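Side-chain contacts in phosphoglycerate dehydrogenase (PDB 3EVT), which probably catalyses the NAD-dependent oxidation of 3-phosphoglycerate to 3-phosphohydroxypyruvate, the entry step of the phosphorylated pathway to serine: residues V4-A9 with E13-L18; I41-G46 with A294-F299; T53-P58 with L77-A82. All blocks are in the same frame, centred on the assembly; numbering follows the deposited sequence.

Contact 1: V4-A9 with E13-L18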
ATOM      1  N   VAL A   4      26.344  -4.894 -18.370  1.00 53.27           N
ATOM      2  CA  VAL A   4      25.712  -3.622 -18.132  1.00 52.13           C
ATOM      3  C   VAL A   4      26.760  -2.515 -18.172  1.00 51.96           C
ATOM      4  O   VAL A   4      27.779  -2.576 -17.474  1.00 52.30           O
ATOM      5  CB  VAL A   4      25.012  -3.546 -16.758  1.00 52.17           C
ATOM      6  CG1 VAL A   4      24.250  -2.196 -16.627  1.00 50.61           C
ATOM      7  CG2 VAL A   4      24.083  -4.717 -16.577  1.00 51.26           C
ATOM      8  N   LEU A   5      26.472  -1.483 -18.958  1.00 50.33           N
ATOM      9  CA  LEU A   5      27.307  -0.303 -18.975  1.00 49.61           C
ATOM     10  C   LEU A   5      26.833   0.578 -17.853  1.00 48.48           C
ATOM     11  O   LEU A   5      25.750   1.125 -17.937  1.00 47.71           O
ATOM     12  CB  LEU A   5      27.110   0.468 -20.276  1.00 49.20           C
ATOM     13  CG  LEU A   5      27.887   1.786 -20.333  1.00 50.18           C
ATOM     14  CD1 LEU A   5      29.374   1.499 -20.132  1.00 50.29           C
ATOM     15  CD2 LEU A   5      27.729   2.438 -21.702  1.00 48.16           C
ATOM     16  N   MET A   6      27.639   0.691 -16.802  1.00 48.30           N
ATOM     17  CA  MET A   6      27.393   1.586 -15.705  1.00 47.78           C
ATOM     18  C   MET A   6      27.872   3.021 -15.990  1.00 49.71           C
ATOM     19  O   MET A   6      28.914   3.450 -15.548  1.00 49.93           O
ATOM     20  CB  MET A   6      28.054   1.006 -14.486  1.00 46.76           C
ATOM     21  CG  MET A   6      27.580  -0.435 -14.243  1.00 43.26           C
ATOM     22  SD  MET A   6      25.848  -0.572 -13.707  1.00 37.27           S
ATOM     23  CE  MET A   6      26.024  -0.077 -12.006  1.00 39.60           C
ATOM     24  N   ALA A   7      27.072   3.795 -16.702  1.00 51.94           N
ATOM     25  CA  ALA A   7      27.398   5.206 -16.916  1.00 53.75           C
ATOM     26  C   ALA A   7      27.098   6.089 -15.665  1.00 55.93           C
ATOM     27  O   ALA A   7      27.911   6.945 -15.303  1.00 56.47           O
ATOM     28  CB  ALA A   7      26.723   5.706 -18.150  1.00 53.14           C
ATOM     29  N   GLN A   8      25.987   5.852 -14.964  1.00 57.66           N
ATOM     30  CA  GLN A   8      25.759   6.496 -13.653  1.00 59.04           C
ATOM     31  C   GLN A   8      26.646   5.858 -12.577  1.00 59.54           C
ATOM     32  O   GLN A   8      26.710   4.643 -12.490  1.00 59.64           O
ATOM     33  CB  GLN A   8      24.296   6.353 -13.263  1.00 59.66           C
ATOM     34  CG  GLN A   8      23.938   6.791 -11.846  1.00 62.73           C
ATOM     35  CD  GLN A   8      24.307   8.240 -11.555  1.00 67.98           C
ATOM     36  OE1 GLN A   8      24.840   8.572 -10.470  1.00 68.29           O
ATOM     37  NE2 GLN A   8      24.022   9.121 -12.525  1.00 68.65           N
ATOM     38  N   ALA A   9      27.343   6.669 -11.777  1.00 60.29           N
ATOM     39  CA  ALA A   9      28.119   6.164 -10.622  1.00 60.02           C
ATOM     40  C   ALA A   9      27.243   5.507  -9.522  1.00 60.49           C
ATOM     41  O   ALA A   9      26.067   5.835  -9.359  1.00 60.39           O
ATOM     42  CB  ALA A   9      28.948   7.298 -10.029  1.00 60.78           C
ATOM     43  N   GLU A  13      28.532  -0.142  -2.435  1.00 67.88           N
ATOM     44  CA  GLU A  13      27.646  -1.186  -1.911  1.00 68.30           C
ATOM     45  C   GLU A  13      26.536  -1.587  -2.865  1.00 67.51           C
ATOM     46  O   GLU A  13      26.119  -2.735  -2.858  1.00 67.39           O
ATOM     47  CB  GLU A  13      27.020  -0.762  -0.579  1.00 69.10           C
ATOM     48  CG  GLU A  13      28.037  -0.377   0.508  1.00 73.33           C
ATOM     49  CD  GLU A  13      28.342   1.142   0.584  1.00 78.73           C
ATOM     50  OE1 GLU A  13      29.385   1.522   1.200  1.00 80.11           O
ATOM     51  OE2 GLU A  13      27.532   1.939   0.040  1.00 79.04           O
ATOM     52  N   GLN A  14      26.051  -0.623  -3.648  1.00 66.44           N
ATOM     53  CA  GLN A  14      25.057  -0.853  -4.681  1.00 65.44           C
ATOM     54  C   GLN A  14      25.656  -1.779  -5.750  1.00 64.94           C
ATOM     55  O   GLN A  14      25.044  -2.773  -6.139  1.00 64.33           O
ATOM     56  CB  GLN A  14      24.598   0.487  -5.269  1.00 64.61           C
ATOM     57  CG  GLN A  14      23.846   1.347  -4.265  1.00 65.05           C
ATOM     58  CD  GLN A  14      23.428   2.753  -4.787  1.00 66.04           C
ATOM     59  OE1 GLN A  14      24.103   3.384  -5.618  1.00 64.38           O
ATOM     60  NE2 GLN A  14      22.304   3.246  -4.264  1.00 66.58           N
ATOM     61  N   LEU A  15      26.867  -1.447  -6.195  1.00 65.35           N
ATOM     62  CA  LEU A  15      27.644  -2.272  -7.143  1.00 65.66           C
ATOM     63  C   LEU A  15      27.858  -3.703  -6.613  1.00 65.59           C
ATOM     64  O   LEU A  15      27.637  -4.667  -7.340  1.00 65.74           O
ATOM     65  CB  LEU A  15      28.982  -1.583  -7.505  1.00 65.72           C
ATOM     66  CG  LEU A  15      29.895  -2.265  -8.528  1.00 66.11           C
ATOM     67  CD1 LEU A  15      29.283  -2.214  -9.921  1.00 65.59           C
ATOM     68  CD2 LEU A  15      31.288  -1.637  -8.545  1.00 67.58           C
ATOM     69  N   GLN A  16      28.242  -3.849  -5.347  1.00 65.37           N
ATOM     70  CA  GLN A  16      28.379  -5.177  -4.749  1.00 65.84           C
ATOM     71  C   GLN A  16      27.110  -6.026  -4.814  1.00 65.16           C
ATOM     72  O   GLN A  16      27.142  -7.168  -5.264  1.00 64.65           O
ATOM     73  CB  GLN A  16      28.853  -5.082  -3.294  1.00 66.51           C
ATOM     74  CG  GLN A  16      30.370  -5.148  -3.124  1.00 70.73           C
ATOM     75  CD  GLN A  16      30.996  -6.389  -3.781  1.00 76.68           C
ATOM     76  OE1 GLN A  16      32.222  -6.530  -3.806  1.00 80.36           O
ATOM     77  NE2 GLN A  16      30.163  -7.281  -4.312  1.00 77.39           N
ATOM     78  N   GLN A  17      26.001  -5.469  -4.336  1.00 64.89           N
ATOM     79  CA  GLN A  17      24.696  -6.121  -4.440  1.00 64.96           C
ATOM     80  C   GLN A  17      24.513  -6.710  -5.820  1.00 63.04           C
ATOM     81  O   GLN A  17      24.132  -7.861  -5.936  1.00 63.17           O
ATOM     82  CB  GLN A  17      23.543  -5.122  -4.259  1.00 65.43           C
ATOM     83  CG  GLN A  17      23.085  -4.878  -2.836  1.00 69.52           C
ATOM     84  CD  GLN A  17      22.430  -3.478  -2.659  1.00 74.90           C
ATOM     85  OE1 GLN A  17      21.484  -3.111  -3.376  1.00 75.50           O
ATOM     86  NE2 GLN A  17      22.938  -2.706  -1.695  1.00 75.52           N
ATOM     87  N   LEU A  18      24.747  -5.891  -6.848  1.00 60.88           N
ATOM     88  CA  LEU A  18      24.515  -6.265  -8.237  1.00 59.35           C
ATOM     89  C   LEU A  18      25.414  -7.422  -8.649  1.00 58.98           C
ATOM     90  O   LEU A  18      24.972  -8.388  -9.244  1.00 57.49           O
ATOM     91  CB  LEU A  18      24.792  -5.086  -9.171  1.00 58.56           C
ATOM     92  CG  LEU A  18      23.721  -4.016  -9.330  1.00 56.87           C
ATOM     93  CD1 LEU A  18      24.179  -2.981 -10.308  1.00 51.83           C
ATOM     94  CD2 LEU A  18      22.446  -4.654  -9.816  1.00 56.61           C
TER
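Met6 of strand 3-6 meets Leu15 and Leu18 of helix 12-21 inside the first beta-alpha-beta unit of the chain, made of strand 3-6, helix 12-21 and strand 26-29, and illustrates how such a unit is closed by a few apolar side chains. No hydrogen bond crosses between the two segments; a single methyl group carries the contact from the strand. Met6 CE reaches Leu18 CD1 at 3.8 Å, the two side chains advancing toward each other tip to tip. A looser approach, 4.4 Å, joins Met6 CE to Leu15 CD1. The two leucines are three residues apart along the helix, with Leu15 CD1 lying 5.2 Å from Leu18 CD1, and the methionine methyl faces both. The thioether sulfur stays further back, with Met6 SD 4.5 Å from Leu18 CD1, which leaves the touching to carbon. The methionine is folded: after a first torsion that sets CG opposite the carbonyl carbon (chi1 -54°), the chain bends again at chi2 and at chi3. Leu18 starts the same way but then runs straight, its CD1 anti to CA (chi2 -179°). The helix is steadied at Gln14, whose OE1 accepts a hydrogen bond from Lys11 N while NE2 donates to Arg285 O, a polar link from helix 12-21 to helix 284-302. Phe27 of strand 26-29 touches Met6, Leu15 and Leu18 alike, so the second, parallel strand of the unit shares the same buried cluster. On its other flank, strand 3-6 pairs through Leu5 with Val43 and Tyr45 of strand 41-45, and the Tyr45 side chain lies against Met6.

Contact 2: I41-G46 with A294-F299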
ATOM      1  N   ILE A  41      27.217  -5.181 -24.428  1.00 55.31           N
ATOM      2  CA  ILE A  41      26.339  -4.315 -23.640  1.00 53.08           C
ATOM      3  C   ILE A  41      24.829  -4.528 -23.923  1.00 51.37           C
ATOM      4  O   ILE A  41      24.315  -4.126 -24.948  1.00 49.12           O
ATOM      5  CB  ILE A  41      26.773  -2.824 -23.864  1.00 53.26           C
ATOM      6  CG1 ILE A  41      28.251  -2.688 -23.486  1.00 52.04           C
ATOM      7  CG2 ILE A  41      25.869  -1.838 -23.126  1.00 51.83           C
ATOM      8  CD1 ILE A  41      28.912  -1.361 -23.864  1.00 50.50           C
ATOM      9  N   GLU A  42      24.110  -5.145 -22.991  1.00 49.58           N
ATOM     10  CA  GLU A  42      22.666  -5.297 -23.234  1.00 49.19           C
ATOM     11  C   GLU A  42      21.827  -4.273 -22.474  1.00 47.40           C
ATOM     12  O   GLU A  42      20.681  -4.010 -22.815  1.00 47.21           O
ATOM     13  CB  GLU A  42      22.196  -6.718 -22.921  1.00 49.37           C
ATOM     14  CG  GLU A  42      22.866  -7.773 -23.779  1.00 54.01           C
ATOM     15  CD  GLU A  42      22.357  -9.180 -23.446  1.00 59.78           C
ATOM     16  OE1 GLU A  42      21.147  -9.355 -23.185  1.00 61.26           O
ATOM     17  OE2 GLU A  42      23.183 -10.112 -23.420  1.00 65.51           O
ATOM     18  N   VAL A  43      22.425  -3.710 -21.437  1.00 46.52           N
ATOM     19  CA  VAL A  43      21.754  -2.734 -20.615  1.00 45.35           C
ATOM     20  C   VAL A  43      22.680  -1.532 -20.326  1.00 45.54           C
ATOM     21  O   VAL A  43      23.899  -1.665 -20.218  1.00 44.18           O
ATOM     22  CB  VAL A  43      21.332  -3.366 -19.304  1.00 45.17           C
ATOM     23  CG1 VAL A  43      20.693  -2.321 -18.391  1.00 43.76           C
ATOM     24  CG2 VAL A  43      20.422  -4.582 -19.585  1.00 42.89           C
ATOM     25  N   MET A  44      22.080  -0.355 -20.221  1.00 45.15           N
ATOM     26  CA  MET A  44      22.820   0.817 -19.875  1.00 45.55           C
ATOM     27  C   MET A  44      22.154   1.448 -18.665  1.00 45.29           C
ATOM     28  O   MET A  44      20.940   1.735 -18.661  1.00 44.82           O
ATOM     29  CB  MET A  44      22.895   1.771 -21.102  1.00 45.73           C
ATOM     30  CG  MET A  44      24.005   2.864 -21.033  1.00 48.11           C
ATOM     31  SD  MET A  44      24.030   3.962 -22.526  1.00 51.24           S
ATOM     32  CE  MET A  44      23.702   2.688 -23.723  1.00 30.58           C
ATOM     33  N   TYR A  45      22.930   1.618 -17.609  1.00 45.28           N
ATOM     34  CA  TYR A  45      22.466   2.393 -16.477  1.00 45.96           C
ATOM     35  C   TYR A  45      23.021   3.830 -16.595  1.00 46.17           C
ATOM     36  O   TYR A  45      24.242   4.041 -16.437  1.00 44.67           O
ATOM     37  CB  TYR A  45      22.954   1.722 -15.211  1.00 45.52           C
ATOM     38  CG  TYR A  45      22.597   2.460 -13.951  1.00 46.10           C
ATOM     39  CD1 TYR A  45      21.356   3.067 -13.792  1.00 46.38           C
ATOM     40  CD2 TYR A  45      23.499   2.530 -12.896  1.00 46.30           C
ATOM     41  CE1 TYR A  45      21.028   3.756 -12.578  1.00 45.11           C
ATOM     42  CE2 TYR A  45      23.178   3.182 -11.704  1.00 47.14           C
ATOM     43  CZ  TYR A  45      21.950   3.786 -11.549  1.00 44.87           C
ATOM     44  OH  TYR A  45      21.714   4.447 -10.368  1.00 48.33           O
ATOM     45  N   GLY A  46      22.136   4.781 -16.933  1.00 47.27           N
ATOM     46  CA  GLY A  46      22.494   6.177 -17.186  1.00 48.49           C
ATOM     47  C   GLY A  46      22.682   6.386 -18.675  1.00 51.36           C
ATOM     48  O   GLY A  46      23.140   5.500 -19.371  1.00 51.76           O
ATOM     49  N   ALA A 294      15.183  -2.518  -9.536  1.00 40.64           N
ATOM     50  CA  ALA A 294      13.855  -3.156  -9.798  1.00 40.69           C
ATOM     51  C   ALA A 294      13.590  -3.400 -11.268  1.00 41.24           C
ATOM     52  O   ALA A 294      13.173  -4.503 -11.639  1.00 42.39           O
ATOM     53  CB  ALA A 294      12.715  -2.328  -9.184  1.00 41.79           C
ATOM     54  N   ASN A 295      13.831  -2.407 -12.124  1.00 41.13           N
ATOM     55  CA  ASN A 295      13.668  -2.614 -13.565  1.00 41.56           C
ATOM     56  C   ASN A 295      14.620  -3.679 -14.148  1.00 42.94           C
ATOM     57  O   ASN A 295      14.235  -4.445 -15.049  1.00 44.53           O
ATOM     58  CB  ASN A 295      13.819  -1.318 -14.337  1.00 41.64           C
ATOM     59  CG  ASN A 295      12.541  -0.462 -14.317  1.00 41.33           C
ATOM     60  OD1 ASN A 295      11.432  -0.996 -14.264  1.00 42.73           O
ATOM     61  ND2 ASN A 295      12.699   0.852 -14.397  1.00 33.79           N
ATOM     62  N   PHE A 296      15.842  -3.732 -13.634  1.00 42.44           N
ATOM     63  CA  PHE A 296      16.789  -4.742 -14.061  1.00 43.28           C
ATOM     64  C   PHE A 296      16.397  -6.163 -13.579  1.00 44.41           C
ATOM     65  O   PHE A 296      16.515  -7.108 -14.333  1.00 45.25           O
ATOM     66  CB  PHE A 296      18.206  -4.355 -13.612  1.00 42.49           C
ATOM     67  CG  PHE A 296      19.304  -5.346 -14.017  1.00 42.63           C
ATOM     68  CD1 PHE A 296      19.763  -5.420 -15.315  1.00 39.22           C
ATOM     69  CD2 PHE A 296      19.917  -6.139 -13.054  1.00 41.45           C
ATOM     70  CE1 PHE A 296      20.788  -6.325 -15.681  1.00 41.96           C
ATOM     71  CE2 PHE A 296      20.924  -7.039 -13.399  1.00 44.74           C
ATOM     72  CZ  PHE A 296      21.374  -7.129 -14.711  1.00 41.94           C
ATOM     73  N   ALA A 297      15.922  -6.321 -12.348  1.00 44.75           N
ATOM     74  CA  ALA A 297      15.499  -7.637 -11.878  1.00 46.24           C
ATOM     75  C   ALA A 297      14.391  -8.240 -12.749  1.00 47.72           C
ATOM     76  O   ALA A 297      14.406  -9.434 -13.067  1.00 47.71           O
ATOM     77  CB  ALA A 297      15.102  -7.602 -10.368  1.00 45.40           C
ATOM     78  N   GLN A 298      13.480  -7.377 -13.192  1.00 49.41           N
ATOM     79  CA  GLN A 298      12.325  -7.759 -13.960  1.00 50.92           C
ATOM     80  C   GLN A 298      12.756  -8.002 -15.398  1.00 51.60           C
ATOM     81  O   GLN A 298      12.358  -8.998 -16.004  1.00 52.10           O
ATOM     82  CB  GLN A 298      11.299  -6.648 -13.877  1.00 50.65           C
ATOM     83  CG  GLN A 298       9.992  -6.889 -14.574  1.00 54.36           C
ATOM     84  CD  GLN A 298       9.341  -8.191 -14.175  1.00 58.16           C
ATOM     85  OE1 GLN A 298       9.529  -8.712 -13.067  1.00 59.36           O
ATOM     86  NE2 GLN A 298       8.592  -8.755 -15.103  1.00 61.20           N
ATOM     87  N   PHE A 299      13.578  -7.099 -15.928  1.00 51.20           N
ATOM     88  CA  PHE A 299      14.230  -7.300 -17.220  1.00 51.32           C
ATOM     89  C   PHE A 299      14.962  -8.665 -17.327  1.00 52.59           C
ATOM     90  O   PHE A 299      14.900  -9.362 -18.346  1.00 51.76           O
ATOM     91  CB  PHE A 299      15.245  -6.178 -17.501  1.00 50.88           C
ATOM     92  CG  PHE A 299      16.068  -6.448 -18.708  1.00 49.15           C
ATOM     93  CD1 PHE A 299      15.541  -6.226 -19.975  1.00 47.97           C
ATOM     94  CD2 PHE A 299      17.322  -7.000 -18.585  1.00 46.84           C
ATOM     95  CE1 PHE A 299      16.272  -6.524 -21.102  1.00 45.88           C
ATOM     96  CE2 PHE A 299      18.095  -7.301 -19.715  1.00 48.99           C
ATOM     97  CZ  PHE A 299      17.561  -7.076 -20.983  1.00 48.58           C
TER
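Val43, in the middle of strand 41-45, and Phe296 of helix 284-302 bring the two backbones together to 8.5 Å between CA atoms, a spacing bridged by Val43 and two phenylalanine rings. From the strand, one methyl, CG2, makes both contacts. Val43 CG2 approaches Phe299 CE2 to 3.6 Å and stands 4.0 Å from Phe299 CZ, so it leans on one corner of that ring, obliquely to its plane. The same Val43 CG2 lies 4.3 Å from Phe296 CE1, where it meets the edge of the ring close to the ring plane. Both phenylalanines hold CG anti to the backbone N (chi1 -180° for Phe296 and 172° for Phe299), and with one helical turn between them they deliver their rings to a common methyl. Phe296 is held from other sides by edge-to-face packing with Tyr22 and Trp25. Next to Phe296 in the helix, Asn295 is bonded through OD1 to the backbone N of Val306 and of Arg307, and through ND2 to Gln66 OE1. The late helix 284-302 thus packs on the N-terminal parallel sheet, consistent with D-2-hydroxyacid dehydrogenases, where the chain returns to complete the first domain. With one methyl of a beta-branched valine set against two aromatic rings and no hydrogen bond across, the attraction is probably dispersion and hydrophobic burial, with little directional preference.

Contact 3: T53-P58 with L77-A82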
ATOM      1  N   THR A  53      27.253   5.519 -30.337  1.00 63.58           N
ATOM      2  CA  THR A  53      28.212   4.610 -30.990  1.00 63.95           C
ATOM      3  C   THR A  53      27.578   3.223 -31.146  1.00 63.63           C
ATOM      4  O   THR A  53      27.415   2.722 -32.268  1.00 64.12           O
ATOM      5  CB  THR A  53      29.481   4.437 -30.169  1.00 63.99           C
ATOM      6  OG1 THR A  53      29.930   5.710 -29.699  1.00 64.61           O
ATOM      7  CG2 THR A  53      30.552   3.790 -31.010  1.00 64.65           C
ATOM      8  N   ILE A  54      27.182   2.638 -30.005  1.00 62.66           N
ATOM      9  CA  ILE A  54      26.589   1.290 -29.930  1.00 61.35           C
ATOM     10  C   ILE A  54      25.412   1.083 -30.901  1.00 60.71           C
ATOM     11  O   ILE A  54      25.382   0.103 -31.683  1.00 59.64           O
ATOM     12  CB  ILE A  54      26.203   0.977 -28.465  1.00 61.48           C
ATOM     13  CG1 ILE A  54      27.471   0.833 -27.629  1.00 60.65           C
ATOM     14  CG2 ILE A  54      25.437  -0.316 -28.359  1.00 61.81           C
ATOM     15  CD1 ILE A  54      27.238   0.907 -26.140  1.00 59.20           C
ATOM     16  N   LEU A  55      24.469   2.022 -30.893  1.00 60.11           N
ATOM     17  CA  LEU A  55      23.292   1.909 -31.752  1.00 60.74           C
ATOM     18  C   LEU A  55      23.639   1.969 -33.236  1.00 60.98           C
ATOM     19  O   LEU A  55      22.910   1.448 -34.065  1.00 61.21           O
ATOM     20  CB  LEU A  55      22.241   2.986 -31.430  1.00 60.79           C
ATOM     21  CG  LEU A  55      21.465   2.907 -30.097  1.00 61.24           C
ATOM     22  CD1 LEU A  55      20.447   4.039 -30.014  1.00 61.78           C
ATOM     23  CD2 LEU A  55      20.764   1.559 -29.906  1.00 61.39           C
ATOM     24  N   ALA A  56      24.762   2.600 -33.563  1.00 61.70           N
ATOM     25  CA  ALA A  56      25.261   2.645 -34.957  1.00 62.57           C
ATOM     26  C   ALA A  56      25.644   1.266 -35.556  1.00 61.88           C
ATOM     27  O   ALA A  56      25.505   1.032 -36.754  1.00 62.17           O
ATOM     28  CB  ALA A  56      26.464   3.645 -35.066  1.00 62.50           C
ATOM     29  N   ARG A  57      26.134   0.378 -34.700  1.00 61.65           N
ATOM     30  CA  ARG A  57      26.553  -0.961 -35.080  1.00 61.12           C
ATOM     31  C   ARG A  57      25.354  -1.889 -35.315  1.00 61.22           C
ATOM     32  O   ARG A  57      24.614  -2.216 -34.379  1.00 61.21           O
ATOM     33  CB  ARG A  57      27.425  -1.519 -33.967  1.00 60.95           C
ATOM     34  CG  ARG A  57      28.408  -0.508 -33.443  1.00 60.57           C
ATOM     35  CD  ARG A  57      29.216  -1.033 -32.276  1.00 61.47           C
ATOM     36  NE  ARG A  57      29.713  -2.380 -32.515  1.00 62.50           N
ATOM     37  CZ  ARG A  57      30.972  -2.701 -32.811  1.00 64.09           C
ATOM     38  NH1 ARG A  57      31.921  -1.775 -32.953  1.00 64.17           N
ATOM     39  NH2 ARG A  57      31.283  -3.978 -32.976  1.00 65.16           N
ATOM     40  N   PRO A  58      25.163  -2.354 -36.559  1.00 60.59           N
ATOM     41  CA  PRO A  58      23.938  -3.154 -36.715  1.00 60.12           C
ATOM     42  C   PRO A  58      24.051  -4.536 -36.009  1.00 59.12           C
ATOM     43  O   PRO A  58      23.148  -5.372 -36.107  1.00 58.80           O
ATOM     44  CB  PRO A  58      23.785  -3.278 -38.262  1.00 60.09           C
ATOM     45  CG  PRO A  58      25.204  -3.083 -38.814  1.00 60.30           C
ATOM     46  CD  PRO A  58      26.100  -2.539 -37.689  1.00 61.03           C
ATOM     47  N   LEU A  77      15.365   8.700 -29.822  1.00 67.81           N
ATOM     48  CA  LEU A  77      14.091   8.013 -29.701  1.00 67.72           C
ATOM     49  C   LEU A  77      13.805   7.048 -30.836  1.00 66.77           C
ATOM     50  O   LEU A  77      13.422   5.895 -30.585  1.00 66.52           O
ATOM     51  CB  LEU A  77      12.958   9.029 -29.565  1.00 68.19           C
ATOM     52  CG  LEU A  77      13.065   9.916 -28.322  1.00 70.28           C
ATOM     53  CD1 LEU A  77      12.101  11.141 -28.399  1.00 71.09           C
ATOM     54  CD2 LEU A  77      12.824   9.081 -27.055  1.00 71.82           C
ATOM     55  N   LYS A  78      13.982   7.516 -32.074  1.00 65.80           N
ATOM     56  CA  LYS A  78      13.688   6.684 -33.252  1.00 64.66           C
ATOM     57  C   LYS A  78      14.604   5.467 -33.377  1.00 63.55           C
ATOM     58  O   LYS A  78      14.130   4.390 -33.666  1.00 63.80           O
ATOM     59  CB  LYS A  78      13.675   7.504 -34.556  1.00 64.92           C
ATOM     60  N   ALA A  79      15.898   5.626 -33.162  1.00 62.32           N
ATOM     61  CA  ALA A  79      16.777   4.466 -33.139  1.00 62.42           C
ATOM     62  C   ALA A  79      16.365   3.403 -32.083  1.00 62.76           C
ATOM     63  O   ALA A  79      16.264   2.201 -32.387  1.00 62.53           O
ATOM     64  CB  ALA A  79      18.236   4.899 -32.950  1.00 62.32           C
ATOM     65  N   LEU A  80      16.105   3.865 -30.853  1.00 63.22           N
ATOM     66  CA  LEU A  80      15.725   3.000 -29.725  1.00 62.59           C
ATOM     67  C   LEU A  80      14.474   2.187 -30.038  1.00 63.19           C
ATOM     68  O   LEU A  80      14.433   0.980 -29.845  1.00 63.77           O
ATOM     69  CB  LEU A  80      15.521   3.851 -28.467  1.00 62.21           C
ATOM     70  CG  LEU A  80      16.834   4.428 -27.949  1.00 60.79           C
ATOM     71  CD1 LEU A  80      16.597   5.628 -27.062  1.00 61.12           C
ATOM     72  CD2 LEU A  80      17.655   3.348 -27.251  1.00 61.04           C
ATOM     73  N   GLN A  81      13.457   2.845 -30.559  1.00 63.63           N
ATOM     74  CA  GLN A  81      12.282   2.140 -30.950  1.00 64.57           C
ATOM     75  C   GLN A  81      12.620   1.141 -32.069  1.00 64.21           C
ATOM     76  O   GLN A  81      12.161  -0.010 -32.053  1.00 64.14           O
ATOM     77  CB  GLN A  81      11.232   3.149 -31.405  1.00 65.56           C
ATOM     78  CG  GLN A  81       9.984   2.554 -32.038  1.00 69.28           C
ATOM     79  CD  GLN A  81       8.749   3.347 -31.652  1.00 76.39           C
ATOM     80  OE1 GLN A  81       7.721   2.780 -31.238  1.00 80.18           O
ATOM     81  NE2 GLN A  81       8.851   4.677 -31.740  1.00 77.66           N
ATOM     82  N   ALA A  82      13.422   1.570 -33.041  1.00 63.40           N
ATOM     83  CA  ALA A  82      13.676   0.720 -34.203  1.00 62.49           C
ATOM     84  C   ALA A  82      14.442  -0.518 -33.771  1.00 61.52           C
ATOM     85  O   ALA A  82      14.257  -1.615 -34.303  1.00 62.00           O
ATOM     86  CB  ALA A  82      14.444   1.487 -35.302  1.00 63.23           C
TER
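Leu55 of helix 50-56 sends one methyl to two residues of helix 77-82: its CD1 lies 3.8 Å from Ala79 CB and 4.0 Å from Leu80 CD2. Leu80 CG is close behind, 4.2 Å from Leu55 CD1, and the two leucine side chains cross at about a right angle. The small Ala79 lets the helices draw near, with 7.1 Å between the CA atoms of Leu55 and Ala79. Reach comes from the torsions of Leu55, whose CD1 is stretched directly away from CA (chi2 -178°). Beyond this first shell, Pro76 also touches Leu55, and Val85 touches Leu80 from the loop that leads into strand 86-88. Further out, just after helix 50-56, Arg57 makes a salt bridge from NE to Asp39 OD1, and its backbone O accepts a hydrogen bond from Asn60 ND2. The two helices thus pack side by side in a partly buried seam on one face of the five-stranded parallel sheet, the face opposite helices 12-21 and 284-302, with strand 64-66 running in the chain between them.

From the N terminus, contact 1 closes a short loop within the first beta-alpha-beta unit and is complete before the others begin. Contact 2 opens next, at strand 41-45, the sheet neighbour of strand 3-6, and closes only some 250 residues later, when helix 284-302 comes back to the N-terminal sheet. Contact 3 opens and closes inside that long span, so it nests within contact 2 and nothing crosses. Contacts 1 and 2 share one face of the N-terminal sheet, their centres about 10 Å apart; contact 3 belongs to the other face, joined to contact 2 by packing of Ile41 CD1 on Ile54 CD1 at 3.6 Å.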